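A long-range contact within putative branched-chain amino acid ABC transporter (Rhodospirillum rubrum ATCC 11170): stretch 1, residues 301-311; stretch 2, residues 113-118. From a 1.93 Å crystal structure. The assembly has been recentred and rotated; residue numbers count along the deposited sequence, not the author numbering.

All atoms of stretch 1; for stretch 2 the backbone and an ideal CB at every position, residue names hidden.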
ATOM      1  N   THR A 301     -10.582 -16.061 -20.310  1.00 11.49           N
ATOM      2  CA  THR A 301     -10.848 -17.191 -19.428  1.00 11.53           C
ATOM      3  C   THR A 301     -10.081 -16.932 -18.135  1.00 11.77           C
ATOM      4  O   THR A 301      -9.235 -16.037 -18.073  1.00 12.29           O
ATOM      5  CB  THR A 301     -10.345 -18.529 -20.006  1.00  9.50           C
ATOM      6  OG1 THR A 301      -8.918 -18.480 -20.141  1.00 10.10           O
ATOM      7  CG2 THR A 301     -10.977 -18.806 -21.361  1.00  9.12           C
ATOM      8  N   ARG A 302     -10.375 -17.716 -17.107  1.00 10.95           N
ATOM      9  CA  ARG A 302      -9.702 -17.566 -15.828  1.00 10.47           C
ATOM     10  C   ARG A 302      -8.197 -17.715 -16.015  1.00 11.52           C
ATOM     11  O   ARG A 302      -7.406 -16.962 -15.436  1.00  9.96           O
ATOM     12  CB  ARG A 302     -10.224 -18.618 -14.844  1.00  9.33           C
ATOM     13  CG  ARG A 302     -11.674 -18.387 -14.447  1.00  7.81           C
ATOM     14  CD  ARG A 302     -12.228 -19.479 -13.536  1.00  8.91           C
ATOM     15  NE  ARG A 302     -13.589 -19.148 -13.131  1.00  8.28           N
ATOM     16  CZ  ARG A 302     -14.405 -19.943 -12.440  1.00  9.11           C
ATOM     17  NH1 ARG A 302     -14.015 -21.149 -12.051  1.00  7.87           N
ATOM     18  NH2 ARG A 302     -15.631 -19.524 -12.146  1.00  8.09           N
ATOM     19  N   GLU A 303      -7.812 -18.680 -16.847  1.00 12.10           N
ATOM     20  CA  GLU A 303      -6.407 -18.961 -17.126  1.00 11.94           C
ATOM     21  C   GLU A 303      -5.725 -17.825 -17.888  1.00 10.43           C
ATOM     22  O   GLU A 303      -4.615 -17.421 -17.543  1.00  9.23           O
ATOM     23  CB  GLU A 303      -6.275 -20.255 -17.940  1.00 14.68           C
ATOM     24  CG  GLU A 303      -7.084 -21.431 -17.407  1.00 21.37           C
ATOM     25  CD  GLU A 303      -8.586 -21.229 -17.555  1.00 25.27           C
ATOM     26  OE1 GLU A 303      -9.044 -20.948 -18.681  1.00 30.67           O
ATOM     27  OE2 GLU A 303      -9.313 -21.356 -16.550  1.00 29.94           O
ATOM     28  N   SER A 304      -6.377 -17.324 -18.932  1.00  9.54           N
ATOM     29  CA  SER A 304      -5.790 -16.246 -19.717  1.00  9.15           C
ATOM     30  C   SER A 304      -5.756 -14.956 -18.906  1.00  8.89           C
ATOM     31  O   SER A 304      -4.856 -14.132 -19.082  1.00  7.16           O
ATOM     32  CB  SER A 304      -6.567 -16.031 -21.022  1.00  8.28           C
ATOM     33  OG  SER A 304      -7.805 -15.384 -20.796  1.00 10.82           O
ATOM     34  N   LEU A 305      -6.732 -14.784 -18.017  1.00  7.27           N
ATOM     35  CA  LEU A 305      -6.771 -13.592 -17.183  1.00  8.49           C
ATOM     36  C   LEU A 305      -5.641 -13.641 -16.158  1.00  8.05           C
ATOM     37  O   LEU A 305      -5.074 -12.608 -15.806  1.00 10.68           O
ATOM     38  CB  LEU A 305      -8.126 -13.467 -16.474  1.00  8.08           C
ATOM     39  CG  LEU A 305      -8.291 -12.259 -15.536  1.00  9.10           C
ATOM     40  CD1 LEU A 305      -7.865 -10.973 -16.239  1.00  6.34           C
ATOM     41  CD2 LEU A 305      -9.751 -12.163 -15.086  1.00  7.70           C
ATOM     42  N   ARG A 306      -5.303 -14.837 -15.683  1.00  7.86           N
ATOM     43  CA  ARG A 306      -4.211 -14.966 -14.713  1.00  7.19           C
ATOM     44  C   ARG A 306      -2.899 -14.534 -15.377  1.00  6.54           C
ATOM     45  O   ARG A 306      -2.084 -13.846 -14.761  1.00  4.60           O
ATOM     46  CB  ARG A 306      -4.079 -16.409 -14.218  1.00  6.80           C
ATOM     47  CG  ARG A 306      -3.188 -16.550 -12.976  1.00  4.56           C
ATOM     48  CD  ARG A 306      -2.265 -17.749 -13.095  1.00  7.86           C
ATOM     49  NE  ARG A 306      -1.338 -17.601 -14.219  1.00  7.37           N
ATOM     50  CZ  ARG A 306      -0.132 -17.039 -14.141  1.00  8.51           C
ATOM     51  NH1 ARG A 306       0.320 -16.567 -12.984  1.00  6.21           N
ATOM     52  NH2 ARG A 306       0.624 -16.943 -15.231  1.00  4.59           N
ATOM     53  N   ASP A 307      -2.696 -14.944 -16.631  1.00  6.30           N
ATOM     54  CA  ASP A 307      -1.484 -14.570 -17.359  1.00  6.76           C
ATOM     55  C   ASP A 307      -1.425 -13.063 -17.580  1.00  6.97           C
ATOM     56  O   ASP A 307      -0.384 -12.441 -17.366  1.00  6.91           O
ATOM     57  CB  ASP A 307      -1.409 -15.270 -18.726  1.00  6.31           C
ATOM     58  CG  ASP A 307      -1.038 -16.735 -18.615  1.00  8.66           C
ATOM     59  OD1 ASP A 307      -0.210 -17.082 -17.742  1.00  8.98           O
ATOM     60  OD2 ASP A 307      -1.561 -17.540 -19.414  1.00  9.51           O
ATOM     61  N   ALA A 308      -2.542 -12.477 -18.009  1.00  6.09           N
ATOM     62  CA  ALA A 308      -2.596 -11.037 -18.260  1.00  6.47           C
ATOM     63  C   ALA A 308      -2.340 -10.232 -16.987  1.00  8.68           C
ATOM     64  O   ALA A 308      -1.648  -9.210 -17.020  1.00  8.72           O
ATOM     65  CB  ALA A 308      -3.947 -10.654 -18.858  1.00  7.59           C
ATOM     66  N   LEU A 309      -2.909 -10.682 -15.870  1.00  7.28           N
ATOM     67  CA  LEU A 309      -2.709  -9.994 -14.593  1.00  8.26           C
ATOM     68  C   LEU A 309      -1.228 -10.010 -14.249  1.00  8.06           C
ATOM     69  O   LEU A 309      -0.658  -8.994 -13.858  1.00  7.75           O
ATOM     70  CB  LEU A 309      -3.486 -10.692 -13.475  1.00  7.68           C
ATOM     71  CG  LEU A 309      -4.912 -10.224 -13.197  1.00 12.66           C
ATOM     72  CD1 LEU A 309      -5.580 -11.198 -12.237  1.00 11.13           C
ATOM     73  CD2 LEU A 309      -4.884  -8.811 -12.603  1.00  9.43           C
ATOM     74  N   ALA A 310      -0.616 -11.180 -14.402  1.00  7.27           N
ATOM     75  CA  ALA A 310       0.804 -11.359 -14.121  1.00  7.24           C
ATOM     76  C   ALA A 310       1.673 -10.482 -15.023  1.00  7.03           C
ATOM     77  O   ALA A 310       2.814 -10.171 -14.675  1.00  7.31           O
ATOM     78  CB  ALA A 310       1.185 -12.820 -14.300  1.00  7.80           C
ATOM     79  N   ALA A 311       1.130 -10.088 -16.176  1.00  6.09           N
ATOM     80  CA  ALA A 311       1.861  -9.249 -17.132  1.00  6.66           C
ATOM     81  C   ALA A 311       1.944  -7.773 -16.719  1.00  7.09           C
ATOM     82  O   ALA A 311       2.683  -6.993 -17.324  1.00  8.65           O
ATOM     83  CB  ALA A 311       1.227  -9.368 -18.511  1.00  5.76           C
ATOM     84  N   UNK A 113      -0.205 -19.415  -4.071  1.00  8.31           N
ATOM     85  CA  UNK A 113      -0.194 -20.099  -5.360  1.00  7.47           C
ATOM     86  C   UNK A 113       0.078 -19.084  -6.468  1.00  8.89           C
ATOM     87  O   UNK A 113       0.173 -17.886  -6.211  1.00  9.08           O
ATOM     88  CB  UNK A 113      -1.517 -20.827  -5.604  1.00  7.47           C
ATOM     89  N   UNK A 114       0.206 -19.553  -7.723  1.00  7.81           N
ATOM     90  CA  UNK A 114       0.469 -18.643  -8.843  1.00  7.87           C
ATOM     91  C   UNK A 114      -0.757 -17.807  -9.215  1.00  7.68           C
ATOM     92  O   UNK A 114      -0.727 -17.038 -10.176  1.00  5.59           O
ATOM     93  CB  UNK A 114       0.935 -19.440 -10.063  1.00  7.87           C
ATOM     94  N   UNK A 115      -1.832 -17.948  -8.450  1.00  6.90           N
ATOM     95  CA  UNK A 115      -3.057 -17.220  -8.758  1.00  7.45           C
ATOM     96  C   UNK A 115      -3.323 -15.962  -7.942  1.00  6.83           C
ATOM     97  O   UNK A 115      -4.284 -15.247  -8.220  1.00  6.69           O
ATOM     98  CB  UNK A 115      -4.245 -18.168  -8.579  1.00  7.45           C
ATOM     99  N   UNK A 116      -2.478 -15.683  -6.952  1.00  9.07           N
ATOM    100  CA  UNK A 116      -2.650 -14.498  -6.112  1.00  7.35           C
ATOM    101  C   UNK A 116      -1.863 -13.276  -6.573  1.00  8.69           C
ATOM    102  O   UNK A 116      -0.717 -13.384  -7.018  1.00  5.86           O
ATOM    103  CB  UNK A 116      -2.244 -14.835  -4.676  1.00  7.35           C
ATOM    104  N   UNK A 117      -2.497 -12.112  -6.454  1.00  7.07           N
ATOM    105  CA  UNK A 117      -1.884 -10.842  -6.828  1.00  7.70           C
ATOM    106  C   UNK A 117      -2.342  -9.806  -5.806  1.00  6.79           C
ATOM    107  O   UNK A 117      -3.404  -9.955  -5.205  1.00  5.42           O
ATOM    108  CB  UNK A 117      -2.258 -10.430  -8.253  1.00  7.70           C
ATOM    109  N   UNK A 118      -1.538  -8.768  -5.611  1.00  6.80           N
ATOM    110  CA  UNK A 118      -1.867  -7.704  -4.662  1.00  8.72           C
ATOM    111  C   UNK A 118      -1.578  -6.348  -5.291  1.00  7.82           C
ATOM    112  O   UNK A 118      -0.596  -6.188  -6.024  1.00  7.74           O
ATOM    113  CB  UNK A 118      -1.080  -7.870  -3.360  1.00  8.72           C
TER

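Stretch 1 presents one flank of the helix 302-310 to stretch 2: the CA atoms of Arg306 and position 115 lie 6.5 Å apart, those of Ala310 and position 117 7.8 Å apart. The helix and the strand 116-118 run in broadly the same direction, with 37° between them and 9.7 Å at closest approach.

Position 113 begins a type I beta turn that closes at 116. Its ideal CB has no atom of stretch 1 within 5.5 Å, so the helix sets no demand here; a small polar residue able to brace the turn, such as Ser, Asp, Asn or Thr, would be reasonable. The deposited residue is Ser113. Ser113 OG accepts from the backbone N of position 115 (3.2 Å) and so ties the turn together from within.

At position 114, phi of -73° and psi of 4° fit the second residue of the turn, where proline is favoured but many residues are possible. CA-to-CB points sideways, and the ideal CB lies 4.1 Å from Arg306 NH1, which makes a positively charged side chain less attractive. What the helix meets most directly is the backbone: Arg306 NH1 donates to the carbonyl O of residue 114 at 3.0 Å, a bond that needs no particular side chain. The residue is Pro114, whose ring restrains phi at the turn. Arg306 NH2 also reaches Asp307 OD1 (2.6 Å), a salt bridge within the helix.

Position 115 also points its CA-to-CB bond sideways, with the ideal CB 4.8 Å from Arg306 CG. The aliphatic part of Arg306 and the backbone near Arg302 and Glu303 lie within reach of a long side chain, so a large aromatic, Leu, Met or the methylene chain of a Gln could suit. It is Trp115, with chi1 in m, and the end of its side chain comes nearer the helix. Arg306 CD sits over one face, 3.7 Å from the centroid of the six-membered ring of Trp115 in a CH-pi contact, while the ring edge meets the helix backbone, with Trp115 CZ3 3.7 Å from Arg302 O.

Position 116 turns its CA-to-CB bond away, leaving the choice to surroundings other than the helix. Gln116 occupies it, and its OE1 accepts from Ser113 OG at 2.6 Å, linking the two ends of the turn.

Position 117 points toward the helix across a gap: its ideal CB is 5.2 Å from Leu309 CD1. Leu309, Ala310 and the methylenes of Arg306 offer an apolar surface suited to Phe, Leu, Met or perhaps Tyr. Phe117 fills the space. Leu309 CB packs over one face of the Phe117 ring, 4.1 Å from its centroid. Phe117 CE1 approaches Ala310 CA to 3.6 Å and Ala310 CB to 3.8 Å, so the ring rests against both the backbone and the methyl group of Ala310.

Position 118 is out of reach of the helix, which therefore selects nothing; the residue is Arg118, hydrogen-bonded elsewhere in the structure.

Stretch 2 113-118: SPWQFR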
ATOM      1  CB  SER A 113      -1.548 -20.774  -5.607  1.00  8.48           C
ATOM      2  OG  SER A 113      -2.522 -19.823  -6.005  1.00  7.49           O
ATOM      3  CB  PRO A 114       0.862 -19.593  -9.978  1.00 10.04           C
ATOM      4  CG  PRO A 114       1.365 -20.823  -9.260  1.00  8.93           C
ATOM      5  CD  PRO A 114       0.379 -20.956  -8.141  1.00  9.39           C
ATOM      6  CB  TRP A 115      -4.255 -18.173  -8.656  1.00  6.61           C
ATOM      7  CG  TRP A 115      -4.101 -19.372  -9.547  1.00 10.02           C
ATOM      8  CD1 TRP A 115      -3.338 -20.478  -9.308  1.00 10.80           C
ATOM      9  CD2 TRP A 115      -4.646 -19.537 -10.863  1.00  8.52           C
ATOM     10  NE1 TRP A 115      -3.368 -21.321 -10.398  1.00 10.74           N
ATOM     11  CE2 TRP A 115      -4.163 -20.765 -11.366  1.00  9.86           C
ATOM     12  CE3 TRP A 115      -5.495 -18.764 -11.668  1.00  8.33           C
ATOM     13  CZ2 TRP A 115      -4.501 -21.241 -12.643  1.00 11.61           C
ATOM     14  CZ3 TRP A 115      -5.832 -19.236 -12.937  1.00  9.31           C
ATOM     15  CH2 TRP A 115      -5.333 -20.464 -13.409  1.00 10.41           C
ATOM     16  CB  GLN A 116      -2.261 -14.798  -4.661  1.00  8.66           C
ATOM     17  CG  GLN A 116      -3.356 -15.458  -3.830  1.00  6.81           C
ATOM     18  CD  GLN A 116      -3.721 -16.834  -4.335  1.00  7.69           C
ATOM     19  OE1 GLN A 116      -2.852 -17.690  -4.519  1.00 10.63           O
ATOM     20  NE2 GLN A 116      -5.013 -17.063  -4.551  1.00  8.94           N
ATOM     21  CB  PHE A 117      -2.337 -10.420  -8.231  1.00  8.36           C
ATOM     22  CG  PHE A 117      -1.960 -11.399  -9.307  1.00  8.16           C
ATOM     23  CD1 PHE A 117      -0.707 -11.345  -9.911  1.00  9.55           C
ATOM     24  CD2 PHE A 117      -2.847 -12.401  -9.689  1.00  9.01           C
ATOM     25  CE1 PHE A 117      -0.348 -12.278 -10.884  1.00  8.94           C
ATOM     26  CE2 PHE A 117      -2.493 -13.337 -10.657  1.00  6.53           C
ATOM     27  CZ  PHE A 117      -1.244 -13.275 -11.252  1.00  6.54           C
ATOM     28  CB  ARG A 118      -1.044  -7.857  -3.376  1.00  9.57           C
ATOM     29  CG  ARG A 118       0.438  -8.082  -3.621  1.00 13.56           C
ATOM     30  CD  ARG A 118       1.299  -7.665  -2.436  1.00 16.18           C
ATOM     31  NE  ARG A 118       0.893  -8.340  -1.216  1.00 21.61           N
ATOM     32  CZ  ARG A 118       1.598  -9.281  -0.598  1.00 17.83           C
ATOM     33  NH1 ARG A 118       2.768  -9.674  -1.074  1.00 16.40           N
ATOM     34  NH2 ARG A 118       1.113  -9.836   0.495  1.00 15.56           N
TER
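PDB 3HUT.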